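Local coordinates for methionine import ATP-binding protein metN 2 (Enterococcus faecalis, PDB 2QSW) that is probably the ATP-binding component of an ABC-type importer, represented here by its C-terminal NIL domain, an ACT-like fold that probably has a regulatory role, at residues Y20-Q34 / Q63-G75. Residues are numbered along the deposited sequence; the frame is centred on the assembly and turned at random.
Sequences YPNGKIVRLLFHGEQ and QGAVGSLYIQLLG. With ZN (zinc ion), chain B.
Lys24, Val26, Leu28 and Phe30 form antiparallel hydrogen-bonded pairs with Leu73, Ile71, Leu69 and Gly67, each joined by two backbone N-H...O bonds; Leu28 N to Leu69 O, at 2.8 Å, is among the straightest, 171° at the hydrogen. The intervening pairs, Ile25-Gln72, Arg27-Tyr70 and Leu29-Ser68, add CA-H...O contacts such as Tyr70 CA to Val26 O.

On the face carrying Val26 and Leu28, Ile71 packs against both: its CG1 presses on Val26 CG2 at a tight 3.4 Å, and Leu28 CD1 touches the same CG1, the two side chains crossing at about a right angle. Ile71 CG1 sits between the backbone N and carbonyl carbon (chi1 67°), which aims it at both neighbours. Leu69 CB reaches the Phe30 ring edge at CE2.

These are the two central strands of the four-stranded antiparallel sheet of the NIL domain, a member of the ACT clan; helix 77-89 covers this face through Ile84 and Leu87, while 50-61 and 93-96 flank the pair.

On the other face, Arg27 CG lies over one face of the Tyr70 ring, a CH-pi contact 3.9 Å from its centroid. Water 2 links Tyr70 OH to Arg27 NH1, while Arg27 NH2 hydrogen-bonds Glu100 of the second subunit.

Amide side chains tie down both ends. Gln72, extended with CG anti to the backbone N (chi1 180°), gives NE2 to Asn22 O at 2.8 Å, from above the carbonyl plane, and to water 1, which also accepts from Asn22 N. Gln34 NE2 donates to Ala65 O at 2.9 Å, while its OE1 takes Gly32 N, bracing the turn where His31 ND1, Glu33 OE2, water 3 and Glu93 bind a zinc ion.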
loop_
_atom_site.group_PDB
_atom_site.type_symbol
_atom_site.label_atom_id
_atom_site.label_comp_id
_atom_site.label_asym_id
_atom_site.label_seq_id
_atom_site.Cartn_x
_atom_site.Cartn_y
_atom_site.Cartn_z
ATOM N N TYR A 20 12.984 0.852 -12.650
ATOM C CA TYR A 20 12.145 -0.329 -12.743
ATOM C C TYR A 20 10.691 0.133 -12.877
ATOM O O TYR A 20 9.914 0.065 -11.957
ATOM C CB TYR A 20 12.396 -1.238 -11.508
ATOM C CG TYR A 20 13.869 -1.601 -11.400
ATOM C CD1 TYR A 20 14.429 -2.529 -12.256
ATOM C CD2 TYR A 20 14.714 -0.940 -10.513
ATOM C CE1 TYR A 20 15.775 -2.837 -12.205
ATOM C CE2 TYR A 20 16.068 -1.235 -10.451
ATOM C CZ TYR A 20 16.600 -2.183 -11.305
ATOM O OH TYR A 20 17.952 -2.496 -11.268
ATOM N N PRO A 21 10.336 0.644 -14.067
ATOM C CA PRO A 21 9.068 1.329 -14.284
ATOM C C PRO A 21 7.772 0.497 -14.282
ATOM O O PRO A 21 6.709 0.978 -13.872
ATOM C CB PRO A 21 9.267 1.951 -15.684
ATOM C CG PRO A 21 10.215 1.148 -16.335
ATOM C CD PRO A 21 11.183 0.682 -15.262
ATOM N N ASN A 22 7.854 -0.718 -14.757
ATOM C CA ASN A 22 6.639 -1.523 -14.902
ATOM C C ASN A 22 6.208 -2.172 -13.588
ATOM O O ASN A 22 6.978 -2.223 -12.642
ATOM C CB ASN A 22 6.899 -2.580 -15.936
ATOM C CG ASN A 22 7.262 -1.975 -17.293
ATOM O OD1 ASN A 22 6.484 -1.222 -17.863
ATOM N ND2 ASN A 22 8.444 -2.299 -17.784
ATOM N N GLY A 23 4.968 -2.659 -13.540
ATOM C CA GLY A 23 4.493 -3.313 -12.319
ATOM C C GLY A 23 4.459 -2.356 -11.141
ATOM O O GLY A 23 4.188 -1.141 -11.296
ATOM N N LYS A 24 4.715 -2.885 -9.945
ATOM C CA LYS A 24 4.740 -2.088 -8.717
ATOM C C LYS A 24 5.985 -2.425 -7.954
ATOM O O LYS A 24 6.425 -3.600 -7.978
ATOM C CB LYS A 24 3.527 -2.431 -7.824
ATOM C CG LYS A 24 2.181 -2.081 -8.419
ATOM C CD LYS A 24 2.103 -0.583 -8.609
ATOM C CE LYS A 24 0.733 -0.015 -8.510
ATOM N NZ LYS A 24 0.843 1.486 -8.459
ATOM N N ILE A 25 6.555 -1.437 -7.279
ATOM C CA ILE A 25 7.699 -1.651 -6.407
ATOM C C ILE A 25 7.229 -1.559 -4.961
ATOM O O ILE A 25 6.585 -0.587 -4.580
ATOM C CB ILE A 25 8.840 -0.698 -6.684
ATOM C CG1 ILE A 25 9.263 -0.826 -8.163
ATOM C CG2 ILE A 25 9.966 -1.019 -5.734
ATOM C CD1 ILE A 25 10.240 0.207 -8.584
ATOM N N VAL A 26 7.543 -2.583 -4.188
ATOM C CA VAL A 26 7.068 -2.703 -2.820
ATOM C C VAL A 26 8.232 -2.916 -1.876
ATOM O O VAL A 26 9.236 -3.549 -2.249
ATOM C CB VAL A 26 6.016 -3.834 -2.629
ATOM C CG1 VAL A 26 4.666 -3.486 -3.271
ATOM C CG2 VAL A 26 6.505 -5.167 -3.175
ATOM N N ARG A 27 8.088 -2.414 -0.666
ATOM C CA ARG A 27 9.029 -2.659 0.412
ATOM C C ARG A 27 8.397 -3.663 1.356
ATOM O O ARG A 27 7.283 -3.453 1.803
ATOM C CB ARG A 27 9.368 -1.368 1.141
ATOM C CG ARG A 27 10.341 -1.532 2.307
ATOM C CD ARG A 27 10.438 -0.252 3.114
ATOM N NE ARG A 27 9.172 -0.077 3.836
ATOM C CZ ARG A 27 8.543 1.080 4.083
ATOM N NH1 ARG A 27 9.036 2.263 3.726
ATOM N NH2 ARG A 27 7.389 1.039 4.744
ATOM N N LEU A 28 9.118 -4.759 1.628
ATOM C CA LEU A 28 8.714 -5.849 2.503
ATOM C C LEU A 28 9.580 -5.715 3.756
ATOM O O LEU A 28 10.802 -5.604 3.641
ATOM C CB LEU A 28 9.004 -7.222 1.863
ATOM C CG LEU A 28 8.035 -7.789 0.798
ATOM C CD1 LEU A 28 7.940 -6.910 -0.472
ATOM C CD2 LEU A 28 8.468 -9.214 0.425
ATOM N N LEU A 29 8.942 -5.814 4.930
ATOM C CA LEU A 29 9.655 -5.828 6.231
ATOM C C LEU A 29 9.506 -7.172 6.913
ATOM O O LEU A 29 8.404 -7.776 6.894
ATOM C CB LEU A 29 9.072 -4.753 7.170
ATOM C CG LEU A 29 9.155 -3.324 6.666
ATOM C CD1 LEU A 29 8.561 -2.305 7.711
ATOM C CD2 LEU A 29 10.577 -2.966 6.201
ATOM N N PHE A 30 10.621 -7.660 7.493
ATOM C CA PHE A 30 10.693 -8.960 8.172
ATOM C C PHE A 30 11.157 -8.670 9.582
ATOM O O PHE A 30 12.183 -8.038 9.762
ATOM C CB PHE A 30 11.703 -9.887 7.477
ATOM C CG PHE A 30 11.329 -10.192 6.044
ATOM C CD1 PHE A 30 10.464 -11.232 5.737
ATOM C CD2 PHE A 30 11.756 -9.370 5.035
ATOM C CE1 PHE A 30 10.085 -11.497 4.417
ATOM C CE2 PHE A 30 11.403 -9.653 3.709
ATOM C CZ PHE A 30 10.576 -10.686 3.409
ATOM N N HIS A 31 10.337 -9.028 10.574
ATOM C CA HIS A 31 10.697 -8.827 11.988
ATOM C C HIS A 31 10.875 -10.160 12.714
ATOM O O HIS A 31 11.097 -10.175 13.926
ATOM C CB HIS A 31 9.622 -8.009 12.713
ATOM C CG HIS A 31 9.306 -6.701 12.060
ATOM N ND1 HIS A 31 8.282 -6.524 11.119
ATOM C CD2 HIS A 31 9.882 -5.492 12.242
ATOM C CE1 HIS A 31 8.270 -5.252 10.760
ATOM N NE2 HIS A 31 9.230 -4.604 11.419
ATOM N N GLY A 32 10.793 -11.266 11.997
ATOM C CA GLY A 32 10.898 -12.613 12.560
ATOM C C GLY A 32 9.576 -13.254 12.869
ATOM O O GLY A 32 9.542 -14.446 13.210
ATOM N N GLU A 33 8.489 -12.463 12.773
ATOM C CA GLU A 33 7.157 -12.988 12.977
ATOM C C GLU A 33 6.476 -13.519 11.711
ATOM O O GLU A 33 5.402 -14.134 11.774
ATOM C CB GLU A 33 6.259 -11.941 13.651
ATOM C CG GLU A 33 5.532 -10.955 12.753
ATOM C CD GLU A 33 6.379 -9.878 12.052
ATOM O OE1 GLU A 33 7.617 -10.038 11.837
ATOM O OE2 GLU A 33 5.797 -8.838 11.611
ATOM N N GLN A 34 7.118 -13.293 10.569
ATOM C CA GLN A 34 6.541 -13.717 9.285
ATOM C C GLN A 34 6.285 -15.215 9.213
ATOM O O GLN A 34 6.940 -16.019 9.896
ATOM C CB GLN A 34 7.440 -13.290 8.123
ATOM C CG GLN A 34 8.817 -13.954 8.162
ATOM C CD GLN A 34 9.899 -13.107 8.889
ATOM O OE1 GLN A 34 9.602 -12.154 9.594
ATOM N NE2 GLN A 34 11.183 -13.489 8.690
ATOM N N GLN A 63 15.528 -14.136 16.451
ATOM C CA GLN A 63 14.113 -13.960 16.120
ATOM C C GLN A 63 13.757 -14.525 14.755
ATOM O O GLN A 63 12.574 -14.649 14.436
ATOM C CB GLN A 63 13.742 -12.475 16.120
ATOM C CG GLN A 63 14.267 -11.688 17.328
ATOM C CD GLN A 63 15.465 -10.800 17.005
ATOM O OE1 GLN A 63 16.404 -10.671 17.800
ATOM N NE2 GLN A 63 15.433 -10.183 15.841
ATOM N N GLY A 64 14.774 -14.845 13.939
ATOM C CA GLY A 64 14.573 -15.331 12.556
ATOM C C GLY A 64 15.134 -14.316 11.538
ATOM O O GLY A 64 16.004 -13.519 11.892
ATOM N N ALA A 65 14.669 -14.343 10.289
ATOM C CA ALA A 65 15.168 -13.404 9.279
ATOM C C ALA A 65 14.560 -12.044 9.552
ATOM O O ALA A 65 13.345 -11.935 9.728
ATOM C CB ALA A 65 14.832 -13.829 7.836
ATOM N N VAL A 66 15.409 -11.039 9.668
ATOM C CA VAL A 66 14.974 -9.666 9.952
ATOM C C VAL A 66 15.584 -8.670 8.970
ATOM O O VAL A 66 16.759 -8.763 8.608
ATOM C CB VAL A 66 15.385 -9.275 11.401
ATOM C CG1 VAL A 66 15.138 -7.817 11.647
ATOM C CG2 VAL A 66 14.685 -10.128 12.435
ATOM N N GLY A 67 14.800 -7.693 8.535
ATOM C CA GLY A 67 15.257 -6.668 7.657
ATOM C C GLY A 67 14.230 -6.226 6.624
ATOM O O GLY A 67 13.036 -6.328 6.885
ATOM N N SER A 68 14.719 -5.765 5.475
ATOM C CA SER A 68 13.850 -5.233 4.440
ATOM C C SER A 68 14.306 -5.703 3.060
ATOM O O SER A 68 15.489 -5.995 2.833
ATOM C CB SER A 68 13.851 -3.731 4.473
ATOM O OG SER A 68 15.140 -3.229 4.280
ATOM N N LEU A 69 13.337 -5.754 2.161
ATOM C CA LEU A 69 13.566 -6.119 0.778
ATOM C C LEU A 69 12.695 -5.220 -0.079
ATOM O O LEU A 69 11.509 -5.116 0.193
ATOM C CB LEU A 69 13.160 -7.569 0.596
ATOM C CG LEU A 69 13.620 -8.334 -0.627
ATOM C CD1 LEU A 69 15.152 -8.444 -0.718
ATOM C CD2 LEU A 69 12.934 -9.712 -0.569
ATOM N N TYR A 70 13.280 -4.583 -1.086
ATOM C CA TYR A 70 12.519 -3.830 -2.084
ATOM C C TYR A 70 12.481 -4.687 -3.365
ATOM O O TYR A 70 13.521 -5.125 -3.889
ATOM C CB TYR A 70 13.194 -2.516 -2.392
ATOM C CG TYR A 70 13.185 -1.525 -1.270
ATOM C CD1 TYR A 70 12.268 -0.492 -1.249
ATOM C CD2 TYR A 70 14.112 -1.607 -0.234
ATOM C CE1 TYR A 70 12.258 0.435 -0.225
ATOM C CE2 TYR A 70 14.131 -0.678 0.798
ATOM C CZ TYR A 70 13.191 0.344 0.784
ATOM O OH TYR A 70 13.202 1.264 1.785
ATOM N N ILE A 71 11.283 -5.002 -3.807
ATOM C CA ILE A 71 11.082 -5.843 -4.950
ATOM C C ILE A 71 10.149 -5.226 -5.958
ATOM O O ILE A 71 9.230 -4.460 -5.603
ATOM C CB ILE A 71 10.538 -7.227 -4.546
ATOM C CG1 ILE A 71 9.139 -7.220 -3.964
ATOM C CG2 ILE A 71 11.494 -7.976 -3.639
ATOM C CD1 ILE A 71 8.589 -8.658 -3.781
ATOM N N GLN A 72 10.405 -5.505 -7.216
ATOM C CA GLN A 72 9.467 -5.202 -8.286
ATOM C C GLN A 72 8.572 -6.424 -8.528
ATOM O O GLN A 72 9.076 -7.520 -8.759
ATOM C CB GLN A 72 10.173 -4.805 -9.578
ATOM C CG GLN A 72 9.227 -4.489 -10.706
ATOM C CD GLN A 72 9.970 -4.318 -12.024
ATOM O OE1 GLN A 72 10.882 -5.110 -12.327
ATOM N NE2 GLN A 72 9.569 -3.321 -12.835
ATOM N N LEU A 73 7.257 -6.230 -8.423
ATOM C CA LEU A 73 6.283 -7.229 -8.802
ATOM C C LEU A 73 5.758 -6.938 -10.192
ATOM O O LEU A 73 5.319 -5.814 -10.437
ATOM C CB LEU A 73 5.094 -7.249 -7.836
ATOM C CG LEU A 73 5.419 -7.630 -6.394
ATOM C CD1 LEU A 73 4.219 -7.442 -5.462
ATOM C CD2 LEU A 73 5.875 -9.077 -6.352
ATOM N N LEU A 74 5.764 -7.939 -11.071
ATOM C CA LEU A 74 5.153 -7.850 -12.387
ATOM C C LEU A 74 4.018 -8.847 -12.512
ATOM O O LEU A 74 4.066 -9.950 -11.972
ATOM C CB LEU A 74 6.164 -8.130 -13.487
ATOM C CG LEU A 74 7.337 -7.176 -13.544
ATOM C CD1 LEU A 74 8.312 -7.717 -14.571
ATOM C CD2 LEU A 74 6.956 -5.753 -13.935
ATOM N N GLY A 75 2.994 -8.455 -13.254
ATOM C CA GLY A 75 1.846 -9.318 -13.500
ATOM C C GLY A 75 0.614 -8.453 -13.696
ATOM O O GLY A 75 0.708 -7.242 -13.808
HETATM ZN ZN ZN B . 6.898 -7.713 10.478
HETATM O O HOH W 1 10.493 -2.435 -15.509
HETATM O O HOH W 2 11.497 3.225 2.070
HETATM O O HOH W 3 7.497 -9.124 9.012
#